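Local coordinates for probable transcriptional regulator (Pseudomonas aeruginosa PAO1, PDB 2GEN), which probably binds operator DNA and controls transcription as a dimeric, all-helical regulator of the TetR family, at residues A[14-20]-A[54-58]; A[84-89]-A[182-188]; A[102-107]-A[166-170]; A[79-84]-A[139-145]. All coordinates share one frame. Residues are numbered along the deposited sequence.

Contact 1 (A[14-20]-A[54-58]); sequences QAALACF and IHGEL
Leu58 and Phe20 carry most of this buried contact, with Ile54 next. Residues 14-20 and 54-58 are both helical. Their axes come within 9.9 Å and cross at -103°, so the helices run nearly at right angles. Ala16 lies opposite Ile54 (CA-CA 7.4 Å) and Leu17 opposite Leu58 (7.3 Å). Leu58, with chi1 t and chi2 p, points toward helix 9-23. Leu58 CD2 lies 3.8 Å from Leu17 CB and 3.6 Å from Phe20 CD2. This is consistent with the DNA-binding head of a TetR-family regulator. The first helix here packs on the start of the long helix 51-76, and the predicted helix-turn-helix, residues 29-48, lies between them in sequence. Phe20 has chi1 m. The edge of its ring meets Leu58 and the backbone of His55, with Phe20 CE2 4.0 Å from His55 CA. The Phe20 and His55 rings meet obliquely, centroids 5.7 Å apart and planes at 58°. Ile54, chi1 m and chi2 t, puts CG2 3.5 Å from Ala16 CB.

Contact 2 (A[84-89]-A[182-188]); sequences VRLLVT and ELLAQVA
Arg85 lays one face of its guanidinium over the methyl of Ala185, with Arg85 NH1 3.8 Å from Ala185 CB. The contact joins helix 80-97 to the C-terminal helix 181-192 in the regulatory domain of this TetR-family fold. Both segments are helical. Their axes approach to 8.5 Å with 145° between the chain directions, a roughly antiparallel pair. The small Ala185 allows this close approach: its CA is 4.9 Å from Arg85 CA. Val88, chi1 t, points at the partner helix and sets CG1 3.9 Å from Leu184 CB and CG2 3.6 Å from Ala188 CB. Val84 CG1 lies 4.1 Å from Ala188 CB. Helix 181-192 also meets the second subunit: Leu184 packs on Val156 of that chain. Gln186 NE2 bonds to Asp190. Arg85 (m, t, p) forms a two-pronged salt bridge with Glu182, NH1 to OE2 2.9 Å and NH2 to OE1 2.8 Å. A water accepts from Arg85 NH1 at 2.8 Å and donates to Gln186 OE1 at 2.7 Å.

Contact 3 (A[102-107]-A[166-170]); sequences ARFILH and RQWLA
Residues 102-107 are helical, and residues 166-169 form the last turn of helix 150-169, with Ala170 just beyond it. Arg103 faces Leu169 (CA-CA 6.7 Å) and Leu106 faces Arg166 (7.6 Å). The carbonyl of Leu169 lies at the helix C-terminus and is met by a side chain of the other helix. Arg103 NH2 donates to Leu169 O at 3.3 Å, and Arg103 NE adds a weak bond to Leu169 O at 3.5 Å. The stronger partner of Arg103 is Asp100, which forms a salt bridge with its NH1. Arg103 reaches out with chi1 and chi2 t and chi3 m, and the face of its guanidinium covers Leu169 CD2, 3.7 Å from NH2. The carbonyl of Arg166 is satisfied within its own segment, accepting from Ala170 N at 3.1 Å. Below the polar edge, Leu169 (m, t) puts CD1 3.8 Å from Ala102 CB and 3.8 Å from Leu106 CD1. Leu106 (m, t) also sets CD2 over the guanidinium face of Arg166, 3.7 Å from NH2. Arg166 packs on Arg166 of the second subunit as well. This is helix-helix packing between helix 99-114 and the C-terminal end of helix 150-169, in the all-helical C-terminal domain of a TetR-family fold. Helix 80-97 borders both segments, through Trp94 and Val95 against Ala102 and through Val95 against Trp168. On another side of helix 99-114, Phe104 packs on Leu58 and Tyr59 of helix 51-76.

Contact 4 (A[79-84]-A[139-145]); sequences SAEETV and YRAEGLF
The methyl of Ala80 is the bump at the centre of this contact, and the side chains of Tyr139, Leu144 and Phe145 form the hollow that takes it. Ala80 CB sits over the face of the Tyr139 ring, 3.9 Å from its centroid and 21° off the normal, a CH-pi contact. Ala80 CB also lies 3.8 Å from Leu144 CD1 and 4.3 Å from Phe145 CE1. The CA atoms of Ala80 and Tyr139 are 6.1 Å apart. Tyr139 (chi1 m) lies along the first turn of helix 80-97. Tyr139 CE1 is 3.6 Å from Ala80 N, its OH is 3.7 Å from Ser79 C, and its CE2 is 3.4 Å from Thr83 OG1. Thr83 OG1 donates to Ser79 O at 2.9 Å. Val84, chi1 t, fills the space beside Phe145, with Val84 CG2 3.8 Å from Phe145 CE1. Trp189 of helix 181-192 packs on Ala80, Val84 and Phe145, and Phe153 meets the Phe145 ring edge-to-face. Ser79, chi1 p, is the N-cap of helix 80-97: its OG accepts from Glu82 N at 3.0 Å. In the other segment, helix 118-141 stops and Gly143 turns the chain with phi 77°. Gly143 N bonds to Arg140 O at 3.0 Å, and Leu144 N to Tyr139 O at 3.3 Å. The contact thus sets a serine-capped helix start against a helix end closed by a Schellman motif.

Contact 1 closes first along the chain and lies in the probable DNA-binding head. The other three join helices of the regulatory body. Contacts 1 and 3 have centres 15 Å apart and touch through Phe104, which packs on Leu17, Phe20, His55 and Leu58. This ties the head directly to helix 99-114. Contacts 2 and 4 share Val84 on helix 80-97. Their centres are 13 Å apart, and their segments alternate in sequence. Contact 3 is nested inside the loop closed by contact 2, with centres 19 Å apart. Contacts 1 and 4 are farthest apart, 37 Å between centres, on opposite sides of the chain's centre. Contacts 2 and 3 also reach the second subunit.

Contact 1 (A[14-20]-A[54-58])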
# COMPACT_ATOMS: atom_id res chain seq x y z
N GLN A 14 13.79 -1.70 -19.86
CA GLN A 14 13.79 -3.04 -19.30
C GLN A 14 15.17 -3.41 -18.75
O GLN A 14 15.27 -4.08 -17.73
CB GLN A 14 13.24 -4.10 -20.29
CG GLN A 14 11.68 -4.04 -20.48
CD GLN A 14 10.86 -3.96 -19.15
OE1 GLN A 14 10.37 -2.88 -18.74
NE2 GLN A 14 10.73 -5.10 -18.47
N ALA A 15 16.23 -2.95 -19.42
CA ALA A 15 17.61 -3.12 -18.94
C ALA A 15 17.80 -2.42 -17.60
O ALA A 15 18.33 -3.01 -16.67
CB ALA A 15 18.62 -2.57 -19.96
N ALA A 16 17.35 -1.17 -17.52
CA ALA A 16 17.42 -0.44 -16.27
C ALA A 16 16.68 -1.19 -15.15
O ALA A 16 17.21 -1.41 -14.06
CB ALA A 16 16.89 0.97 -16.45
N LEU A 17 15.47 -1.66 -15.44
CA LEU A 17 14.74 -2.43 -14.45
C LEU A 17 15.53 -3.66 -13.96
O LEU A 17 15.59 -3.91 -12.76
CB LEU A 17 13.36 -2.83 -14.99
CG LEU A 17 12.56 -3.81 -14.13
CD1 LEU A 17 12.18 -3.20 -12.75
CD2 LEU A 17 11.31 -4.20 -14.91
N ALA A 18 16.12 -4.42 -14.88
CA ALA A 18 16.90 -5.60 -14.51
C ALA A 18 18.05 -5.23 -13.57
O ALA A 18 18.27 -5.90 -12.56
CB ALA A 18 17.43 -6.28 -15.78
N CYS A 19 18.74 -4.13 -13.89
CA CYS A 19 19.84 -3.62 -13.05
C CYS A 19 19.34 -3.23 -11.67
O CYS A 19 19.89 -3.66 -10.66
CB CYS A 19 20.54 -2.42 -13.71
SG CYS A 19 21.44 -2.78 -15.22
N PHE A 20 18.27 -2.43 -11.64
CA PHE A 20 17.69 -1.96 -10.38
C PHE A 20 17.26 -3.10 -9.47
O PHE A 20 17.43 -3.02 -8.25
CB PHE A 20 16.47 -1.06 -10.63
CG PHE A 20 16.78 0.27 -11.26
CD1 PHE A 20 18.05 0.82 -11.21
CD2 PHE A 20 15.76 0.99 -11.87
CE1 PHE A 20 18.31 2.06 -11.79
CE2 PHE A 20 15.99 2.23 -12.45
CZ PHE A 20 17.29 2.79 -12.40
N ILE A 54 16.14 8.13 -16.23
CA ILE A 54 15.78 6.77 -16.61
C ILE A 54 14.89 6.12 -15.54
O ILE A 54 13.89 5.44 -15.88
CB ILE A 54 17.03 5.91 -16.89
CG1 ILE A 54 17.71 6.38 -18.19
CG2 ILE A 54 16.66 4.44 -17.02
CD1 ILE A 54 19.06 5.69 -18.51
N HIS A 55 15.26 6.32 -14.28
CA HIS A 55 14.47 5.87 -13.13
C HIS A 55 13.01 6.38 -13.17
O HIS A 55 12.06 5.59 -13.03
CB HIS A 55 15.18 6.31 -11.84
CG HIS A 55 14.48 5.94 -10.58
ND1 HIS A 55 13.48 6.71 -10.03
CD2 HIS A 55 14.66 4.89 -9.74
CE1 HIS A 55 13.07 6.15 -8.90
NE2 HIS A 55 13.77 5.05 -8.71
N GLY A 56 12.83 7.68 -13.38
CA GLY A 56 11.48 8.26 -13.49
C GLY A 56 10.73 7.80 -14.74
O GLY A 56 9.51 7.57 -14.69
N GLU A 57 11.43 7.65 -15.86
CA GLU A 57 10.78 7.17 -17.09
C GLU A 57 10.32 5.72 -16.91
O GLU A 57 9.23 5.34 -17.41
CB GLU A 57 11.69 7.30 -18.32
CG GLU A 57 12.07 8.78 -18.68
CD GLU A 57 10.96 9.55 -19.38
OE1 GLU A 57 9.82 9.03 -19.54
OE2 GLU A 57 11.21 10.72 -19.77
N LEU A 58 11.12 4.92 -16.20
CA LEU A 58 10.73 3.53 -15.88
C LEU A 58 9.43 3.51 -15.06
O LEU A 58 8.50 2.69 -15.31
CB LEU A 58 11.87 2.80 -15.15
CG LEU A 58 11.61 1.35 -14.69
CD1 LEU A 58 11.27 0.45 -15.90
CD2 LEU A 58 12.77 0.77 -13.86

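Contact 2 (A[84-89]-A[182-188])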
# COMPACT_ATOMS: atom_id res chain seq x y z
N VAL A 84 -15.80 -3.05 -13.82
CA VAL A 84 -15.22 -3.14 -12.51
C VAL A 84 -14.18 -4.25 -12.47
O VAL A 84 -13.05 -4.05 -12.04
CB VAL A 84 -16.32 -3.39 -11.48
CG1 VAL A 84 -15.72 -3.70 -10.13
CG2 VAL A 84 -17.15 -2.09 -11.31
N ARG A 85 -14.55 -5.40 -13.00
CA ARG A 85 -13.60 -6.56 -13.00
C ARG A 85 -12.30 -6.19 -13.69
O ARG A 85 -11.24 -6.61 -13.25
CB ARG A 85 -14.19 -7.77 -13.68
CG ARG A 85 -15.32 -8.51 -12.89
CD ARG A 85 -15.97 -9.55 -13.78
NE ARG A 85 -15.00 -10.56 -14.19
CZ ARG A 85 -14.64 -11.63 -13.45
NH1 ARG A 85 -15.24 -11.91 -12.28
NH2 ARG A 85 -13.71 -12.46 -13.93
N LEU A 86 -12.38 -5.45 -14.80
CA LEU A 86 -11.23 -5.02 -15.60
C LEU A 86 -10.22 -4.26 -14.78
O LEU A 86 -9.02 -4.43 -14.96
CB LEU A 86 -11.73 -4.20 -16.81
CG LEU A 86 -10.59 -3.70 -17.70
CD1 LEU A 86 -10.03 -4.86 -18.53
CD2 LEU A 86 -11.17 -2.59 -18.57
N LEU A 87 -10.67 -3.35 -13.88
CA LEU A 87 -9.73 -2.62 -13.03
C LEU A 87 -8.89 -3.59 -12.21
O LEU A 87 -7.71 -3.35 -12.02
CB LEU A 87 -10.50 -1.70 -12.09
CG LEU A 87 -11.26 -0.55 -12.82
CD1 LEU A 87 -12.28 0.12 -11.88
CD2 LEU A 87 -10.28 0.50 -13.32
N VAL A 88 -9.51 -4.68 -11.77
CA VAL A 88 -8.82 -5.65 -10.92
C VAL A 88 -7.97 -6.63 -11.72
O VAL A 88 -6.77 -6.76 -11.44
CB VAL A 88 -9.80 -6.42 -10.06
CG1 VAL A 88 -9.08 -7.56 -9.19
CG2 VAL A 88 -10.51 -5.43 -9.08
N THR A 89 -8.59 -7.30 -12.70
CA THR A 89 -7.75 -8.31 -13.48
C THR A 89 -6.57 -7.64 -14.18
O THR A 89 -5.53 -8.26 -14.31
CB THR A 89 -8.59 -9.08 -14.49
OG1 THR A 89 -9.11 -8.17 -15.47
CG2 THR A 89 -9.75 -9.76 -13.79
N GLU A 182 -9.56 -14.43 -9.76
CA GLU A 182 -11.04 -14.50 -9.89
C GLU A 182 -11.72 -14.05 -8.60
O GLU A 182 -12.67 -13.24 -8.63
CB GLU A 182 -11.56 -15.90 -10.33
CG GLU A 182 -13.12 -15.97 -10.47
CD GLU A 182 -13.64 -15.03 -11.56
OE1 GLU A 182 -12.83 -14.66 -12.47
OE2 GLU A 182 -14.84 -14.67 -11.52
N LEU A 183 -11.22 -14.52 -7.45
CA LEU A 183 -11.80 -14.10 -6.19
C LEU A 183 -11.80 -12.57 -6.04
O LEU A 183 -12.86 -12.00 -5.72
CB LEU A 183 -11.01 -14.73 -5.06
CG LEU A 183 -11.53 -14.41 -3.68
CD1 LEU A 183 -12.93 -14.99 -3.49
CD2 LEU A 183 -10.50 -14.95 -2.70
N LEU A 184 -10.65 -11.93 -6.29
CA LEU A 184 -10.53 -10.47 -6.05
C LEU A 184 -11.43 -9.70 -7.05
O LEU A 184 -12.09 -8.73 -6.69
CB LEU A 184 -9.08 -10.01 -6.11
CG LEU A 184 -8.23 -10.47 -4.90
CD1 LEU A 184 -6.88 -9.84 -4.81
CD2 LEU A 184 -8.98 -10.27 -3.57
N ALA A 185 -11.51 -10.19 -8.30
CA ALA A 185 -12.40 -9.55 -9.30
C ALA A 185 -13.86 -9.66 -8.84
O ALA A 185 -14.62 -8.70 -8.91
CB ALA A 185 -12.24 -10.20 -10.67
N GLN A 186 -14.25 -10.87 -8.41
CA GLN A 186 -15.61 -11.13 -7.98
C GLN A 186 -15.96 -10.30 -6.75
O GLN A 186 -17.03 -9.69 -6.68
CB GLN A 186 -15.77 -12.61 -7.63
CG GLN A 186 -17.22 -12.87 -7.29
CD GLN A 186 -18.15 -12.70 -8.46
OE1 GLN A 186 -17.86 -13.19 -9.57
NE2 GLN A 186 -19.26 -11.97 -8.25
N VAL A 187 -15.06 -10.25 -5.77
CA VAL A 187 -15.30 -9.48 -4.58
C VAL A 187 -15.41 -7.99 -4.90
O VAL A 187 -16.25 -7.33 -4.32
CB VAL A 187 -14.22 -9.66 -3.58
CG1 VAL A 187 -14.35 -8.60 -2.47
CG2 VAL A 187 -14.25 -11.15 -3.01
N ALA A 188 -14.59 -7.49 -5.81
CA ALA A 188 -14.65 -6.04 -6.16
C ALA A 188 -16.08 -5.74 -6.66
O ALA A 188 -16.71 -4.75 -6.23
CB ALA A 188 -13.61 -5.72 -7.25
O HOH W 1 -17.75 -11.06 -11.24

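Contact 3 (A[102-107]-A[166-170])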
# COMPACT_ATOMS: atom_id res chain seq x y z
N ALA A 102 6.53 -4.29 -10.91
CA ALA A 102 5.53 -3.96 -9.86
C ALA A 102 6.23 -3.54 -8.56
O ALA A 102 5.87 -2.52 -7.93
CB ALA A 102 4.58 -5.15 -9.59
N ARG A 103 7.23 -4.33 -8.14
CA ARG A 103 7.98 -4.01 -6.92
C ARG A 103 8.58 -2.61 -7.04
O ARG A 103 8.49 -1.81 -6.10
CB ARG A 103 9.07 -5.05 -6.72
CG ARG A 103 9.45 -5.22 -5.29
CD ARG A 103 10.48 -6.35 -5.18
NE ARG A 103 9.81 -7.65 -5.20
CZ ARG A 103 9.83 -8.50 -6.22
NH1 ARG A 103 10.49 -8.20 -7.33
NH2 ARG A 103 9.17 -9.65 -6.13
N PHE A 104 9.16 -2.32 -8.20
CA PHE A 104 9.82 -1.04 -8.43
C PHE A 104 8.81 0.09 -8.28
O PHE A 104 9.07 1.06 -7.56
CB PHE A 104 10.46 -1.01 -9.83
CG PHE A 104 11.01 0.34 -10.20
CD1 PHE A 104 12.30 0.72 -9.76
CD2 PHE A 104 10.28 1.21 -11.00
CE1 PHE A 104 12.82 1.97 -10.08
CE2 PHE A 104 10.79 2.47 -11.35
CZ PHE A 104 12.09 2.85 -10.88
N ILE A 105 7.65 -0.04 -8.92
CA ILE A 105 6.62 0.99 -8.86
C ILE A 105 6.15 1.22 -7.41
O ILE A 105 5.97 2.35 -7.00
CB ILE A 105 5.38 0.62 -9.74
CG1 ILE A 105 5.73 0.77 -11.22
CG2 ILE A 105 4.17 1.54 -9.40
CD1 ILE A 105 4.65 0.24 -12.12
N LEU A 106 5.97 0.14 -6.65
CA LEU A 106 5.46 0.21 -5.29
C LEU A 106 6.44 0.90 -4.35
O LEU A 106 6.04 1.37 -3.28
CB LEU A 106 5.09 -1.19 -4.76
CG LEU A 106 3.86 -1.84 -5.37
CD1 LEU A 106 3.64 -3.19 -4.71
CD2 LEU A 106 2.63 -0.94 -5.23
N HIS A 107 7.71 0.97 -4.73
CA HIS A 107 8.71 1.56 -3.84
C HIS A 107 9.29 2.90 -4.31
O HIS A 107 10.10 3.51 -3.60
CB HIS A 107 9.80 0.54 -3.52
CG HIS A 107 9.28 -0.67 -2.81
ND1 HIS A 107 9.66 -1.95 -3.14
CD2 HIS A 107 8.40 -0.78 -1.78
CE1 HIS A 107 9.05 -2.81 -2.34
NE2 HIS A 107 8.28 -2.13 -1.50
N ARG A 166 1.24 -6.31 -2.83
CA ARG A 166 2.31 -5.86 -1.93
C ARG A 166 2.85 -7.02 -1.05
O ARG A 166 4.07 -7.29 -1.02
CB ARG A 166 1.78 -4.68 -1.08
CG ARG A 166 2.83 -3.80 -0.46
CD ARG A 166 2.22 -2.52 0.22
NE ARG A 166 1.95 -1.37 -0.65
CZ ARG A 166 2.85 -0.46 -1.04
NH1 ARG A 166 4.13 -0.57 -0.68
NH2 ARG A 166 2.48 0.55 -1.82
N GLN A 167 1.95 -7.76 -0.39
CA GLN A 167 2.34 -8.87 0.49
C GLN A 167 2.98 -10.00 -0.29
O GLN A 167 3.99 -10.58 0.14
CB GLN A 167 1.11 -9.41 1.21
CG GLN A 167 0.41 -8.34 2.10
CD GLN A 167 1.37 -7.77 3.13
OE1 GLN A 167 1.79 -6.61 3.04
NE2 GLN A 167 1.74 -8.59 4.12
N TRP A 168 2.39 -10.32 -1.44
CA TRP A 168 2.90 -11.39 -2.29
C TRP A 168 4.31 -11.11 -2.80
O TRP A 168 5.20 -11.98 -2.74
CB TRP A 168 1.94 -11.62 -3.46
CG TRP A 168 2.42 -12.67 -4.42
CD1 TRP A 168 2.44 -14.03 -4.22
CD2 TRP A 168 2.90 -12.45 -5.76
NE1 TRP A 168 2.92 -14.66 -5.35
CE2 TRP A 168 3.21 -13.71 -6.31
CE3 TRP A 168 3.10 -11.30 -6.54
CZ2 TRP A 168 3.72 -13.85 -7.61
CZ3 TRP A 168 3.60 -11.45 -7.85
CH2 TRP A 168 3.90 -12.71 -8.37
N LEU A 169 4.53 -9.91 -3.31
CA LEU A 169 5.83 -9.50 -3.84
C LEU A 169 6.91 -9.51 -2.77
O LEU A 169 8.07 -9.80 -3.06
CB LEU A 169 5.73 -8.11 -4.45
CG LEU A 169 4.95 -8.04 -5.78
CD1 LEU A 169 4.53 -6.58 -6.05
CD2 LEU A 169 5.72 -8.66 -6.98
N ALA A 170 6.52 -9.19 -1.54
CA ALA A 170 7.45 -9.16 -0.41
C ALA A 170 7.67 -10.55 0.20
O ALA A 170 8.39 -10.69 1.19
CB ALA A 170 6.92 -8.18 0.65

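Contact 4 (A[79-84]-A[139-145])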
# COMPACT_ATOMS: atom_id res chain seq x y z
N SER A 79 -20.59 -4.53 -19.77
CA SER A 79 -21.39 -4.30 -18.55
C SER A 79 -20.61 -3.61 -17.46
O SER A 79 -19.36 -3.56 -17.48
CB SER A 79 -21.89 -5.64 -17.97
OG SER A 79 -20.80 -6.43 -17.50
N ALA A 80 -21.35 -3.08 -16.49
CA ALA A 80 -20.74 -2.42 -15.33
C ALA A 80 -19.87 -3.49 -14.63
O ALA A 80 -18.76 -3.19 -14.22
CB ALA A 80 -21.81 -1.96 -14.36
N GLU A 81 -20.41 -4.70 -14.54
CA GLU A 81 -19.65 -5.79 -13.89
C GLU A 81 -18.29 -6.01 -14.58
O GLU A 81 -17.22 -6.01 -13.93
CB GLU A 81 -20.46 -7.08 -13.92
CG GLU A 81 -19.71 -8.23 -13.26
CD GLU A 81 -20.46 -9.54 -13.25
OE1 GLU A 81 -21.60 -9.62 -13.75
OE2 GLU A 81 -19.89 -10.54 -12.77
N GLU A 82 -18.29 -6.18 -15.90
CA GLU A 82 -17.01 -6.31 -16.59
C GLU A 82 -16.08 -5.09 -16.42
O GLU A 82 -14.85 -5.21 -16.32
CB GLU A 82 -17.25 -6.56 -18.08
CG GLU A 82 -17.78 -7.98 -18.37
CD GLU A 82 -17.64 -8.38 -19.85
OE1 GLU A 82 -17.25 -7.55 -20.71
OE2 GLU A 82 -17.98 -9.55 -20.15
N THR A 83 -16.66 -3.89 -16.39
CA THR A 83 -15.83 -2.69 -16.23
C THR A 83 -15.09 -2.68 -14.89
O THR A 83 -13.91 -2.37 -14.80
CB THR A 83 -16.76 -1.43 -16.48
OG1 THR A 83 -17.34 -1.53 -17.78
CG2 THR A 83 -15.93 -0.15 -16.37
N VAL A 84 -15.80 -3.05 -13.82
CA VAL A 84 -15.22 -3.14 -12.51
C VAL A 84 -14.18 -4.25 -12.47
O VAL A 84 -13.05 -4.05 -12.04
CB VAL A 84 -16.32 -3.39 -11.48
CG1 VAL A 84 -15.72 -3.70 -10.13
CG2 VAL A 84 -17.15 -2.09 -11.31
N TYR A 139 -22.63 4.22 -15.66
CA TYR A 139 -23.13 3.17 -14.75
C TYR A 139 -23.56 3.75 -13.41
O TYR A 139 -24.53 3.29 -12.82
CB TYR A 139 -22.07 2.06 -14.55
CG TYR A 139 -21.68 1.39 -15.87
CD1 TYR A 139 -22.64 0.81 -16.67
CD2 TYR A 139 -20.31 1.33 -16.28
CE1 TYR A 139 -22.29 0.14 -17.91
CE2 TYR A 139 -19.96 0.67 -17.52
CZ TYR A 139 -20.97 0.07 -18.29
OH TYR A 139 -20.73 -0.57 -19.50
N ARG A 140 -22.79 4.71 -12.92
CA ARG A 140 -23.08 5.34 -11.62
C ARG A 140 -24.42 6.05 -11.77
O ARG A 140 -25.31 5.93 -10.90
CB ARG A 140 -21.96 6.31 -11.29
CG ARG A 140 -20.70 5.59 -10.81
CD ARG A 140 -19.43 6.48 -10.72
NE ARG A 140 -18.52 5.95 -9.67
CZ ARG A 140 -17.25 6.34 -9.49
NH1 ARG A 140 -16.69 7.24 -10.27
NH2 ARG A 140 -16.55 5.82 -8.50
N ALA A 141 -24.61 6.74 -12.89
CA ALA A 141 -25.91 7.45 -13.12
C ALA A 141 -27.09 6.50 -13.16
O ALA A 141 -28.20 6.88 -12.79
CB ALA A 141 -25.89 8.29 -14.42
N GLU A 142 -26.84 5.25 -13.57
CA GLU A 142 -27.89 4.26 -13.72
C GLU A 142 -28.25 3.54 -12.39
O GLU A 142 -29.12 2.64 -12.39
CB GLU A 142 -27.48 3.24 -14.78
CG GLU A 142 -27.39 3.89 -16.18
CD GLU A 142 -26.59 3.05 -17.19
OE1 GLU A 142 -26.43 1.81 -17.03
OE2 GLU A 142 -26.13 3.66 -18.18
N GLY A 143 -27.54 3.90 -11.32
CA GLY A 143 -27.80 3.38 -9.98
C GLY A 143 -27.28 1.96 -9.83
O GLY A 143 -27.81 1.18 -9.01
N LEU A 144 -26.27 1.62 -10.63
CA LEU A 144 -25.77 0.21 -10.62
C LEU A 144 -24.83 -0.06 -9.46
O LEU A 144 -24.51 -1.24 -9.19
CB LEU A 144 -25.10 -0.15 -11.94
CG LEU A 144 -26.09 -0.10 -13.13
CD1 LEU A 144 -25.36 -0.55 -14.37
CD2 LEU A 144 -27.37 -0.93 -12.94
N PHE A 145 -24.40 0.99 -8.78
CA PHE A 145 -23.43 0.85 -7.70
C PHE A 145 -24.03 1.31 -6.37
O PHE A 145 -24.87 2.25 -6.32
CB PHE A 145 -22.18 1.70 -7.91
CG PHE A 145 -21.45 1.44 -9.22
CD1 PHE A 145 -21.05 0.14 -9.57
CD2 PHE A 145 -21.08 2.48 -10.03
CE1 PHE A 145 -20.36 -0.09 -10.78
CE2 PHE A 145 -20.37 2.25 -11.24
CZ PHE A 145 -20.01 1.00 -11.59